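Local atomic coordinates of transcriptional regulatory protein (Chlamydia trachomatis, PDB entry 3Q7R), a protein that may act as a global positive regulator of transcription and binds an element of its own promoter, so probably also activates its own transcription. Residues Y45-A51 and G73-L77; Q27-L32 and P105-K109; A10-H14 and P34-R38; H14-E20 and R38-Q44. The contacts are given in a common frame with arbitrary orientation. Where two conformers were deposited one is given. Numbering follows the deposited sequence.

Contact 1: Y45-A51 and G73-L77; sequences YKQELSA and GSFVL
Residues 45-51 form an irregular loop after strand 37-42. It crosses the start of strand 75-80, with Ala51 CA 6.1 Å from Ser74 CA. The loop is extended from Tyr45 to Glu48, then closes in a type I beta turn, Ala51 N to Glu48 O at 3.0 Å. Gln47 (chi1 m, chi2 t) reaches across. Its OE1 accepts from Ser74 N at 3.2 Å. Its NE2 gives a weak bond to Tyr45 OH (3.0 Å) and donates to water 1 (2.8 Å). That water donates to Ser74 O at 3.0 Å. The Ser74 hydroxyl, chi1 m, donates to Ala51 O (OG to O 3.0 Å). Lys46 NZ and Glu48 OE2 pair within the loop at 3.3 Å. Val76 CG2 sits at the edge of the Tyr45 ring, 3.7 Å from OH. Tyr45 and Gln47 also lie against strand 51-57, and Lys46 and Glu48 touch strand 13-18, so the loop lies across three strands of the sheet. The join is mainly polar: one amide side chain, helped by one water, satisfies both backbone polar groups of Ser74.

Contact 2: Q27-L32 and P105-K109; sequences QTKELL and PRILK
The C-terminal part of helix 22-31 packs on the first turn of helix 105-118. The short axes of 27-31 and 105-109 approach to 8.5 Å and cross at -55°. The nearest alpha carbons are those of Thr28 and Pro105, 4.5 Å apart. No hydrogen bond joins the segments. Pro105 points toward the other helix. Its CG lies 3.4 Å from Gln27 CB, its CA 3.4 Å from Thr28 OG1, and its CB 3.8 Å from Leu31 CD1. The Thr28 hydroxyl bonds to Leu24 O in its own helix. Arg106 points away, though its CG is 4.1 Å from Leu31 CD1. Its guanidinium makes a salt bridge with Glu86 of the second subunit. Ile107 also faces away and packs on Phe83 of that subunit. Leu108 (chi1 t, chi2 p) turns back, with CD2 3.6 Å from Thr28 OG1. Lys109 closes the segment; Lys109 N bonds to Pro105 O at 2.9 Å. Its chi1 is t and chi2 is -96°, laying the aliphatic chain along the end of the first helix. Lys109 CG is 3.5 Å from Leu32 CD2, and CE is 3.6 Å from Leu31 O. This is the packing of the first and last helices on one face of the parallel sheet in the CheY-like receiver fold.

Contact 3: A10-H14 and P34-R38; sequences AGPKH and PEEYR
Strands 13-18 and 37-42 begin side by side here and run parallel. Lys13 pairs with Tyr37 and His14 with Arg38, each with alpha carbons 4.8 Å apart. Ahead of the strands, Pro12 CA lies 4.2 Å from Glu36 CA. Lys13 N donates to Glu36 O at 2.9 Å, and Arg38 N donates to Lys13 O at 2.8 Å. Gly11 has phi/psi 91/167, where a CB would clash with the carbonyl before it. Pro12 points toward residues 34-36, with CB 3.4 Å from both Glu35 O and Glu36 C. Glu35 and Glu36 (both chi1 m, chi2 t) point away from it. Arg38 is extended at chi1 and chi2 (t, t), then bends at chi3 (m). Its NH2 comes back to 3.9 Å from Pro12 CG. His14, chi1 t, shares its sheet face with Arg38 and presents its ring edge to the backbone, with CD2 3.2 Å from Arg38 O. The ring nitrogens bond to Ser50 and Thr40. Lys13 (chi1 m, chi2 m) and Tyr37 (chi1 m) lie on the other face. The tip of Lys13 leads away from the second strand. Helix 105-118 covers that face, where Leu116 touches Lys13 and Tyr37. Strand 37-42 is outermost in the chain's sheet. Strand 13-18 lies between it and strand 51-57, to which His14 also bonds.

Contact 4: H14-E20 and R38-Q44; sequences HVLLVSE and RCTIGQQ
His14 (chi1 t) turns its ring edge over strand 37-42, where NE2 and Thr40 OG1 share a hydrogen bond of 2.8 Å. Its ND1 bonds to Ser50. Beneath it, strands 14-18 and 38-42 run parallel, with axes 4.6 Å apart at closest and a crossing angle of -26°. The register is His14-Arg38, Val15-Cys39, Leu16-Thr40, Leu17-Ile41 and Val18-Gly42, with alpha carbons 4.7 to 5.0 Å apart. Val15 N to Arg38 O (2.8 Å) and Thr40 N to Val15 O (3.0 Å) begin the bonding. Leu17 N to Thr40 O and Gly42 N to Leu17 O, both 2.9 Å, continue it. Ser19 N to Gly42 O (3.0 Å) ends it. Past the strands, Gln43 NE2 donates to Ser19 O at 3.1 Å. Leu16 (t, p) shares the His14 face and puts CD1 3.5 Å from Thr40 OG1. Val18 CG1 is 3.5 Å from Gln44 C. Val15, Leu17, Cys39 and Ile41 fill the other face. Phe25 of helix 22-31 touches Leu17 and Ile41, and helix 105-118 covers Val15. Together these elements make the first beta-alpha-beta unit of the CheY-like receiver fold.

How the contacts relate
Contacts 3 and 4 are consecutive parts of one strand pair and share His14 and Arg38; their centres are about 14 Å apart. Contact 2 packs on the face of this pair that carries Tyr37 and Cys39. Leu32 CD2 is 3.6 Å from Tyr37 CD2, and Leu32 CD1 is 3.4 Å from Cys39 SG. Contact 1 meets the opposite face at His14, where Ser50 OG lies 2.8 Å from His14 ND1. Tyr45 N is 3.7 Å from Val18 CG1 further along. Contacts 1 and 2 do not touch; their centres are about 19 Å apart. Of the four, contact 2 is the one that reaches the second subunit.

Contact 1: Y45-A51 and G73-L77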
loop_
_atom_site.group_PDB
_atom_site.type_symbol
_atom_site.label_atom_id
_atom_site.label_comp_id
_atom_site.label_asym_id
_atom_site.label_seq_id
_atom_site.Cartn_x
_atom_site.Cartn_y
_atom_site.Cartn_z
ATOM N N TYR A 45 0.554 15.408 -12.691
ATOM C CA TYR A 45 1.037 14.020 -12.831
ATOM C C TYR A 45 1.997 13.890 -14.031
ATOM O O TYR A 45 1.714 14.370 -15.141
ATOM C CB TYR A 45 -0.142 13.036 -13.019
ATOM C CG TYR A 45 0.366 11.655 -13.268
ATOM C CD1 TYR A 45 0.871 10.896 -12.216
ATOM C CD2 TYR A 45 0.456 11.132 -14.555
ATOM C CE1 TYR A 45 1.437 9.636 -12.392
ATOM C CE2 TYR A 45 1.030 9.905 -14.749
ATOM C CZ TYR A 45 1.502 9.131 -13.675
ATOM O OH TYR A 45 2.099 7.879 -13.889
ATOM N N LYS A 46 3.103 13.228 -13.765
ATOM C CA LYS A 46 4.046 12.819 -14.827
ATOM C C LYS A 46 4.949 11.758 -14.249
ATOM O O LYS A 46 4.856 11.390 -13.060
ATOM C CB LYS A 46 4.852 14.025 -15.297
ATOM C CG LYS A 46 5.710 14.553 -14.154
ATOM C CD LYS A 46 6.600 15.820 -14.473
ATOM C CE LYS A 46 7.482 15.700 -15.596
ATOM N NZ LYS A 46 8.437 16.890 -15.596
ATOM N N GLN A 47 5.803 11.211 -15.112
ATOM C CA GLN A 47 6.970 10.488 -14.639
ATOM C C GLN A 47 8.200 11.191 -15.224
ATOM O O GLN A 47 8.075 12.118 -16.045
ATOM C CB GLN A 47 6.961 8.999 -15.035
ATOM C CG GLN A 47 5.608 8.368 -14.687
ATOM C CD GLN A 47 5.595 6.893 -14.837
ATOM O OE1 GLN A 47 6.382 6.331 -15.615
ATOM N NE2 GLN A 47 4.628 6.244 -14.196
ATOM N N GLU A 48 9.358 10.824 -14.706
ATOM C CA GLU A 48 10.644 11.322 -15.208
ATOM C C GLU A 48 11.526 10.116 -15.461
ATOM O O GLU A 48 11.297 9.055 -14.881
ATOM C CB GLU A 48 11.287 12.307 -14.213
ATOM C CG GLU A 48 10.556 13.621 -14.196
ATOM C CD GLU A 48 11.047 14.639 -13.201
ATOM O OE1 GLU A 48 11.902 14.300 -12.379
ATOM O OE2 GLU A 48 10.556 15.800 -13.266
ATOM N N LEU A 49 12.511 10.262 -16.355
ATOM C CA LEU A 49 13.373 9.150 -16.710
ATOM C C LEU A 49 14.053 8.534 -15.517
ATOM O O LEU A 49 14.274 7.322 -15.501
ATOM C CB LEU A 49 14.470 9.589 -17.694
ATOM C CG LEU A 49 13.909 9.944 -19.053
ATOM C CD1 LEU A 49 15.027 10.620 -19.898
ATOM C CD2 LEU A 49 13.397 8.675 -19.756
ATOM N N SER A 50 14.426 9.375 -14.549
ATOM C CA SER A 50 15.102 8.901 -13.360
ATOM C C SER A 50 14.192 8.394 -12.281
ATOM O O SER A 50 14.671 7.809 -11.337
ATOM C CB SER A 50 15.979 10.001 -12.788
ATOM O OG SER A 50 15.182 11.129 -12.461
ATOM N N ALA A 51 12.878 8.623 -12.399
ATOM C CA ALA A 51 12.000 8.324 -11.265
ATOM C C ALA A 51 11.822 6.818 -11.098
ATOM O O ALA A 51 11.396 6.107 -12.007
ATOM C CB ALA A 51 10.654 8.978 -11.479
ATOM N N GLY A 73 7.684 1.136 -16.638
ATOM C CA GLY A 73 7.861 2.510 -16.226
ATOM C C GLY A 73 7.991 2.620 -14.694
ATOM O O GLY A 73 8.230 1.641 -14.036
ATOM N N SER A 74 7.784 3.836 -14.177
ATOM C CA SER A 74 7.866 4.120 -12.745
ATOM C C SER A 74 6.738 3.430 -11.974
ATOM O O SER A 74 5.616 3.354 -12.464
ATOM C CB SER A 74 7.716 5.631 -12.490
ATOM O OG SER A 74 8.640 6.431 -13.214
ATOM N N PHE A 75 7.010 2.976 -10.744
ATOM C CA PHE A 75 5.917 2.614 -9.838
ATOM C C PHE A 75 5.180 3.888 -9.414
ATOM O O PHE A 75 5.749 4.984 -9.444
ATOM C CB PHE A 75 6.490 1.956 -8.582
ATOM C CG PHE A 75 7.248 0.697 -8.857
ATOM C CD1 PHE A 75 6.530 -0.436 -9.180
ATOM C CD2 PHE A 75 8.627 0.646 -8.778
ATOM C CE1 PHE A 75 7.200 -1.637 -9.449
ATOM C CE2 PHE A 75 9.294 -0.546 -9.034
ATOM C CZ PHE A 75 8.557 -1.682 -9.372
ATOM N N VAL A 76 3.913 3.725 -9.030
ATOM C CA VAL A 76 3.118 4.870 -8.500
ATOM C C VAL A 76 2.411 4.514 -7.199
ATOM O O VAL A 76 1.725 3.480 -7.136
ATOM C CB VAL A 76 2.075 5.342 -9.531
ATOM C CG1 VAL A 76 1.231 6.475 -8.910
ATOM C CG2 VAL A 76 2.757 5.873 -10.846
ATOM N N LEU A 77 2.608 5.325 -6.148
ATOM C CA LEU A 77 1.877 5.148 -4.893
ATOM C C LEU A 77 0.960 6.341 -4.783
ATOM O O LEU A 77 1.422 7.482 -4.988
ATOM C CB LEU A 77 2.884 5.173 -3.715
ATOM C CG LEU A 77 2.302 5.223 -2.283
ATOM C CD1 LEU A 77 1.624 3.900 -1.946
ATOM C CD2 LEU A 77 3.449 5.474 -1.291
HETATM O O HOH W 1 4.684 3.697 -15.345
#

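Contact 2: Q27-L32 and P105-K109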
loop_
_atom_site.group_PDB
_atom_site.type_symbol
_atom_site.label_atom_id
_atom_site.label_comp_id
_atom_site.label_asym_id
_atom_site.label_seq_id
_atom_site.Cartn_x
_atom_site.Cartn_y
_atom_site.Cartn_z
ATOM N N GLN A 27 9.276 18.260 4.680
ATOM C CA GLN A 27 9.452 17.529 5.928
ATOM C C GLN A 27 9.790 16.065 5.686
ATOM O O GLN A 27 10.597 15.483 6.433
ATOM C CB GLN A 27 8.223 17.665 6.817
ATOM C CG GLN A 27 8.119 19.110 7.301
ATOM C CD GLN A 27 6.932 19.349 8.173
ATOM O OE1 GLN A 27 6.511 18.467 8.912
ATOM N NE2 GLN A 27 6.380 20.556 8.105
ATOM N N THR A 28 9.190 15.467 4.647
ATOM C CA THR A 28 9.504 14.092 4.329
ATOM C C THR A 28 10.919 13.995 3.787
ATOM O O THR A 28 11.657 13.100 4.141
ATOM C CB THR A 28 8.499 13.517 3.317
ATOM O OG1 THR A 28 7.190 13.543 3.892
ATOM C CG2 THR A 28 8.866 12.057 3.007
ATOM N N LYS A 29 11.296 14.914 2.917
ATOM C CA LYS A 29 12.617 14.866 2.293
ATOM C C LYS A 29 13.716 14.899 3.372
ATOM O O LYS A 29 14.708 14.137 3.297
ATOM C CB LYS A 29 12.708 16.011 1.291
ATOM C CG LYS A 29 14.029 16.278 0.640
ATOM C CD LYS A 29 13.798 17.470 -0.310
ATOM C CE LYS A 29 14.920 17.605 -1.309
ATOM N NZ LYS A 29 16.109 18.175 -0.675
ATOM N N GLU A 30 13.550 15.734 4.404
ATOM C CA GLU A 30 14.559 15.830 5.451
ATOM C C GLU A 30 14.675 14.573 6.312
ATOM O O GLU A 30 15.675 14.384 6.988
ATOM C CB GLU A 30 14.337 17.077 6.306
ATOM C CG GLU A 30 13.002 17.215 7.001
ATOM C CD GLU A 30 12.835 18.592 7.639
ATOM O OE1 GLU A 30 13.607 19.505 7.261
ATOM O OE2 GLU A 30 11.943 18.765 8.508
ATOM N N LEU A 31 13.658 13.716 6.299
ATOM C CA LEU A 31 13.740 12.460 7.046
ATOM C C LEU A 31 14.389 11.335 6.261
ATOM O O LEU A 31 14.758 10.313 6.851
ATOM C CB LEU A 31 12.342 12.016 7.494
ATOM C CG LEU A 31 11.622 12.999 8.432
ATOM C CD1 LEU A 31 10.189 12.570 8.705
ATOM C CD2 LEU A 31 12.401 13.140 9.757
ATOM N N LEU A 32 14.482 11.500 4.944
ATOM C CA LEU A 32 15.036 10.453 4.074
ATOM C C LEU A 32 16.541 10.646 3.966
ATOM O O LEU A 32 17.010 11.775 3.879
ATOM C CB LEU A 32 14.397 10.491 2.680
ATOM C CG LEU A 32 12.962 9.930 2.616
ATOM C CD1 LEU A 32 12.292 10.240 1.306
ATOM C CD2 LEU A 32 12.982 8.427 2.866
ATOM N N PRO A 105 4.777 13.236 7.677
ATOM C CA PRO A 105 6.089 12.947 7.087
ATOM C C PRO A 105 6.711 11.642 7.564
ATOM O O PRO A 105 7.356 10.982 6.739
ATOM C CB PRO A 105 6.941 14.148 7.506
ATOM C CG PRO A 105 5.930 15.277 7.605
ATOM C CD PRO A 105 4.671 14.623 8.168
ATOM N N ARG A 106 6.559 11.267 8.837
ATOM C CA ARG A 106 7.124 9.999 9.296
ATOM C C ARG A 106 6.474 8.803 8.555
ATOM O O ARG A 106 7.147 7.857 8.205
ATOM C CB ARG A 106 6.953 9.863 10.827
ATOM C CG ARG A 106 7.930 10.731 11.596
ATOM C CD ARG A 106 7.633 10.703 13.091
ATOM N NE ARG A 106 7.981 9.402 13.658
ATOM C CZ ARG A 106 7.273 8.773 14.590
ATOM N NH1 ARG A 106 6.171 9.323 15.074
ATOM N NH2 ARG A 106 7.671 7.597 15.030
ATOM N N ILE A 107 5.176 8.856 8.316
ATOM C CA ILE A 107 4.521 7.758 7.595
ATOM C C ILE A 107 4.989 7.733 6.169
ATOM O O ILE A 107 5.267 6.664 5.637
ATOM C CB ILE A 107 3.037 7.924 7.665
ATOM C CG1 ILE A 107 2.602 7.660 9.113
ATOM C CG2 ILE A 107 2.317 6.984 6.661
ATOM C CD1 ILE A 107 1.143 7.912 9.381
ATOM N N LEU A 108 5.008 8.893 5.510
ATOM C CA LEU A 108 5.359 8.874 4.091
ATOM C C LEU A 108 6.820 8.409 3.913
ATOM O O LEU A 108 7.132 7.631 2.987
ATOM C CB LEU A 108 5.121 10.255 3.464
ATOM C CG LEU A 108 5.462 10.321 1.985
ATOM C CD1 LEU A 108 4.607 9.312 1.113
ATOM C CD2 LEU A 108 5.255 11.729 1.447
ATOM N N LYS A 109 7.728 8.865 4.796
ATOM C CA LYS A 109 9.098 8.394 4.724
ATOM C C LYS A 109 9.176 6.875 4.844
ATOM O O LYS A 109 9.903 6.218 4.086
ATOM C CB LYS A 109 9.916 9.037 5.873
ATOM C CG LYS A 109 11.387 8.558 5.946
ATOM C CD LYS A 109 11.543 7.428 6.966
ATOM C CE LYS A 109 13.009 7.252 7.419
ATOM N NZ LYS A 109 13.169 5.987 8.191
#

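Contact 3: A10-H14 and P34-R38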
loop_
_atom_site.group_PDB
_atom_site.type_symbol
_atom_site.label_atom_id
_atom_site.label_comp_id
_atom_site.label_asym_id
_atom_site.label_seq_id
_atom_site.Cartn_x
_atom_site.Cartn_y
_atom_site.Cartn_z
ATOM N N ALA A 10 25.201 2.510 -6.477
ATOM C CA ALA A 10 24.236 2.723 -7.556
ATOM C C ALA A 10 23.659 4.143 -7.525
ATOM O O ALA A 10 23.072 4.623 -8.504
ATOM C CB ALA A 10 23.113 1.684 -7.479
ATOM N N GLY A 11 23.829 4.818 -6.399
ATOM C CA GLY A 11 23.302 6.162 -6.273
ATOM C C GLY A 11 21.898 6.089 -5.715
ATOM O O GLY A 11 21.312 5.016 -5.620
ATOM N N PRO A 12 21.369 7.234 -5.298
ATOM C CA PRO A 12 20.083 7.140 -4.621
ATOM C C PRO A 12 18.942 6.893 -5.614
ATOM O O PRO A 12 19.053 7.200 -6.813
ATOM C CB PRO A 12 19.947 8.507 -3.943
ATOM C CG PRO A 12 20.751 9.423 -4.798
ATOM C CD PRO A 12 21.903 8.608 -5.324
ATOM N N LYS A 13 17.886 6.290 -5.104
ATOM C CA LYS A 13 16.658 6.123 -5.866
ATOM C C LYS A 13 15.982 7.496 -5.923
ATOM O O LYS A 13 16.049 8.257 -4.973
ATOM C CB LYS A 13 15.734 5.151 -5.150
ATOM C CG LYS A 13 16.307 3.744 -4.990
ATOM C CD LYS A 13 16.361 2.967 -6.281
ATOM C CE LYS A 13 16.690 1.461 -6.031
ATOM N NZ LYS A 13 15.795 0.786 -5.024
ATOM N N HIS A 14 15.317 7.788 -7.021
ATOM C CA HIS A 14 14.634 9.058 -7.193
ATOM C C HIS A 14 13.152 8.886 -6.986
ATOM O O HIS A 14 12.500 8.036 -7.618
ATOM C CB HIS A 14 14.823 9.604 -8.632
ATOM C CG HIS A 14 14.091 10.900 -8.858
ATOM N ND1 HIS A 14 13.692 11.342 -10.114
ATOM C CD2 HIS A 14 13.678 11.858 -7.986
ATOM C CE1 HIS A 14 13.051 12.488 -9.988
ATOM N NE2 HIS A 14 13.037 12.829 -8.700
ATOM N N PRO A 34 19.699 11.075 2.101
ATOM C CA PRO A 34 19.830 11.491 0.699
ATOM C C PRO A 34 20.784 10.590 -0.088
ATOM O O PRO A 34 20.770 10.620 -1.310
ATOM C CB PRO A 34 20.357 12.926 0.795
ATOM C CG PRO A 34 21.070 12.978 2.106
ATOM C CD PRO A 34 20.290 12.060 3.028
ATOM N N GLU A 35 21.585 9.792 0.602
ATOM C CA GLU A 35 22.431 8.822 -0.085
ATOM C C GLU A 35 21.586 7.695 -0.691
ATOM O O GLU A 35 21.997 7.043 -1.657
ATOM C CB GLU A 35 23.477 8.257 0.874
ATOM C CG GLU A 35 24.462 9.299 1.369
ATOM C CD GLU A 35 25.513 8.736 2.302
ATOM O OE1 GLU A 35 25.433 7.542 2.671
ATOM O OE2 GLU A 35 26.421 9.512 2.669
ATOM N N GLU A 36 20.397 7.480 -0.126
ATOM C CA GLU A 36 19.523 6.394 -0.564
ATOM C C GLU A 36 18.308 6.877 -1.388
ATOM O O GLU A 36 17.795 6.134 -2.209
ATOM C CB GLU A 36 19.028 5.627 0.669
ATOM C CG GLU A 36 20.163 4.944 1.442
ATOM C CD GLU A 36 19.740 4.332 2.771
ATOM O OE1 GLU A 36 18.568 4.461 3.170
ATOM O OE2 GLU A 36 20.606 3.715 3.425
ATOM N N TYR A 37 17.823 8.086 -1.089
ATOM C CA TYR A 37 16.598 8.645 -1.733
ATOM C C TYR A 37 16.766 10.117 -2.059
ATOM O O TYR A 37 17.100 10.899 -1.177
ATOM C CB TYR A 37 15.382 8.532 -0.808
ATOM C CG TYR A 37 15.210 7.163 -0.197
ATOM C CD1 TYR A 37 14.574 6.151 -0.886
ATOM C CD2 TYR A 37 15.708 6.894 1.074
ATOM C CE1 TYR A 37 14.443 4.866 -0.315
ATOM C CE2 TYR A 37 15.570 5.650 1.650
ATOM C CZ TYR A 37 14.941 4.639 0.953
ATOM O OH TYR A 37 14.822 3.401 1.548
ATOM N N ARG A 38 16.519 10.481 -3.316
ATOM C CA ARG A 38 16.532 11.879 -3.795
ATOM C C ARG A 38 15.085 12.197 -4.117
ATOM O O ARG A 38 14.476 11.494 -4.914
ATOM C CB ARG A 38 17.365 11.965 -5.071
ATOM C CG ARG A 38 17.516 13.309 -5.740
ATOM C CD ARG A 38 18.616 13.259 -6.844
ATOM N NE ARG A 38 19.961 12.974 -6.283
ATOM C CZ ARG A 38 21.117 12.902 -6.983
ATOM N NH1 ARG A 38 21.120 13.089 -8.316
ATOM N NH2 ARG A 38 22.287 12.629 -6.360
#

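Contact 4: H14-E20 and R38-Q44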
loop_
_atom_site.group_PDB
_atom_site.type_symbol
_atom_site.label_atom_id
_atom_site.label_comp_id
_atom_site.label_asym_id
_atom_site.label_seq_id
_atom_site.Cartn_x
_atom_site.Cartn_y
_atom_site.Cartn_z
ATOM N N HIS A 14 15.317 7.788 -7.021
ATOM C CA HIS A 14 14.634 9.058 -7.193
ATOM C C HIS A 14 13.152 8.886 -6.986
ATOM O O HIS A 14 12.500 8.036 -7.618
ATOM C CB HIS A 14 14.823 9.604 -8.632
ATOM C CG HIS A 14 14.091 10.900 -8.858
ATOM N ND1 HIS A 14 13.692 11.342 -10.114
ATOM C CD2 HIS A 14 13.678 11.858 -7.986
ATOM C CE1 HIS A 14 13.051 12.488 -9.988
ATOM N NE2 HIS A 14 13.037 12.829 -8.700
ATOM N N VAL A 15 12.627 9.707 -6.096
ATOM C CA VAL A 15 11.186 9.729 -5.810
ATOM C C VAL A 15 10.614 11.071 -6.251
ATOM O O VAL A 15 11.151 12.115 -5.856
ATOM C CB VAL A 15 10.954 9.588 -4.304
ATOM C CG1 VAL A 15 9.462 9.595 -4.022
ATOM C CG2 VAL A 15 11.644 8.277 -3.788
ATOM N N LEU A 16 9.567 11.059 -7.083
ATOM C CA LEU A 16 8.913 12.317 -7.495
ATOM C C LEU A 16 7.571 12.384 -6.776
ATOM O O LEU A 16 6.772 11.483 -6.923
ATOM C CB LEU A 16 8.679 12.319 -9.012
ATOM C CG LEU A 16 7.737 13.460 -9.495
ATOM C CD1 LEU A 16 8.325 14.844 -9.278
ATOM C CD2 LEU A 16 7.326 13.266 -11.012
ATOM N N LEU A 17 7.350 13.421 -5.954
ATOM C CA LEU A 17 6.075 13.654 -5.292
ATOM C C LEU A 17 5.286 14.621 -6.142
ATOM O O LEU A 17 5.764 15.732 -6.408
ATOM C CB LEU A 17 6.305 14.264 -3.910
ATOM C CG LEU A 17 5.045 14.644 -3.138
ATOM C CD1 LEU A 17 4.263 13.371 -2.683
ATOM C CD2 LEU A 17 5.442 15.470 -1.873
ATOM N N VAL A 18 4.087 14.203 -6.553
ATOM C CA VAL A 18 3.163 15.033 -7.293
ATOM C C VAL A 18 2.100 15.491 -6.285
ATOM O O VAL A 18 1.185 14.741 -5.954
ATOM C CB VAL A 18 2.544 14.265 -8.432
ATOM C CG1 VAL A 18 1.469 15.155 -9.125
ATOM C CG2 VAL A 18 3.666 13.853 -9.460
ATOM N N SER A 19 2.289 16.705 -5.783
ATOM C CA SER A 19 1.463 17.245 -4.732
ATOM C C SER A 19 1.683 18.740 -4.625
ATOM O O SER A 19 2.752 19.246 -4.915
ATOM C CB SER A 19 1.853 16.578 -3.417
ATOM O OG SER A 19 1.005 16.993 -2.336
ATOM N N GLU A 20 0.660 19.422 -4.109
ATOM C CA GLU A 20 0.777 20.823 -3.640
ATOM C C GLU A 20 1.072 20.946 -2.153
ATOM O O GLU A 20 1.180 22.063 -1.640
ATOM C CB GLU A 20 -0.474 21.628 -3.979
ATOM C CG GLU A 20 -0.682 21.732 -5.529
ATOM C CD GLU A 20 -1.828 22.658 -5.934
ATOM O OE1 GLU A 20 -2.585 23.121 -5.034
ATOM O OE2 GLU A 20 -1.994 22.900 -7.149
ATOM N N ARG A 38 16.519 10.481 -3.316
ATOM C CA ARG A 38 16.532 11.879 -3.795
ATOM C C ARG A 38 15.085 12.197 -4.117
ATOM O O ARG A 38 14.476 11.494 -4.914
ATOM C CB ARG A 38 17.365 11.965 -5.071
ATOM C CG ARG A 38 17.516 13.309 -5.740
ATOM C CD ARG A 38 18.616 13.259 -6.844
ATOM N NE ARG A 38 19.961 12.974 -6.283
ATOM C CZ ARG A 38 21.117 12.902 -6.983
ATOM N NH1 ARG A 38 21.120 13.089 -8.316
ATOM N NH2 ARG A 38 22.287 12.629 -6.360
ATOM N N CYS A 39 14.552 13.244 -3.518
ATOM C CA CYS A 39 13.153 13.598 -3.702
ATOM C C CYS A 39 13.012 14.900 -4.456
ATOM O O CYS A 39 13.784 15.850 -4.231
ATOM C CB CYS A 39 12.463 13.751 -2.344
ATOM S SG CYS A 39 12.567 12.294 -1.340
ATOM N N THR A 40 12.008 14.965 -5.326
ATOM C CA THR A 40 11.671 16.217 -5.983
ATOM C C THR A 40 10.152 16.290 -6.018
ATOM O O THR A 40 9.490 15.295 -5.705
ATOM C CB THR A 40 12.217 16.270 -7.407
ATOM O OG1 THR A 40 11.628 15.224 -8.201
ATOM C CG2 THR A 40 13.774 16.130 -7.381
ATOM N N ILE A 41 9.638 17.471 -6.367
ATOM C CA ILE A 41 8.219 17.754 -6.306
ATOM C C ILE A 41 7.705 18.360 -7.609
ATOM O O ILE A 41 8.395 19.140 -8.294
ATOM C CB ILE A 41 7.896 18.653 -5.096
ATOM C CG1 ILE A 41 6.373 18.688 -4.813
ATOM C CG2 ILE A 41 8.489 20.069 -5.298
ATOM C CD1 ILE A 41 5.968 19.561 -3.596
ATOM N N GLY A 42 6.475 18.015 -7.987
ATOM C CA GLY A 42 5.858 18.646 -9.129
ATOM C C GLY A 42 4.365 18.785 -8.834
ATOM O O GLY A 42 3.921 18.134 -7.893
ATOM N N GLN A 43 3.647 19.602 -9.593
ATOM C CA GLN A 43 2.235 19.837 -9.318
ATOM C C GLN A 43 1.289 19.234 -10.318
ATOM O O GLN A 43 0.115 19.538 -10.288
ATOM C CB GLN A 43 1.970 21.367 -9.162
ATOM C CG GLN A 43 2.420 21.861 -7.800
ATOM C CD GLN A 43 3.905 21.919 -7.642
ATOM O OE1 GLN A 43 4.606 22.626 -8.399
ATOM N NE2 GLN A 43 4.409 21.245 -6.591
ATOM N N GLN A 44 1.792 18.428 -11.263
ATOM C CA GLN A 44 0.888 17.746 -12.181
ATOM C C GLN A 44 1.443 16.356 -12.459
ATOM O O GLN A 44 2.644 16.134 -12.368
ATOM C CB GLN A 44 0.708 18.507 -13.513
ATOM C CG GLN A 44 1.857 18.472 -14.534
ATOM C CD GLN A 44 3.018 19.466 -14.275
ATOM O OE1 GLN A 44 2.836 20.484 -13.608
ATOM N NE2 GLN A 44 4.216 19.167 -14.820
#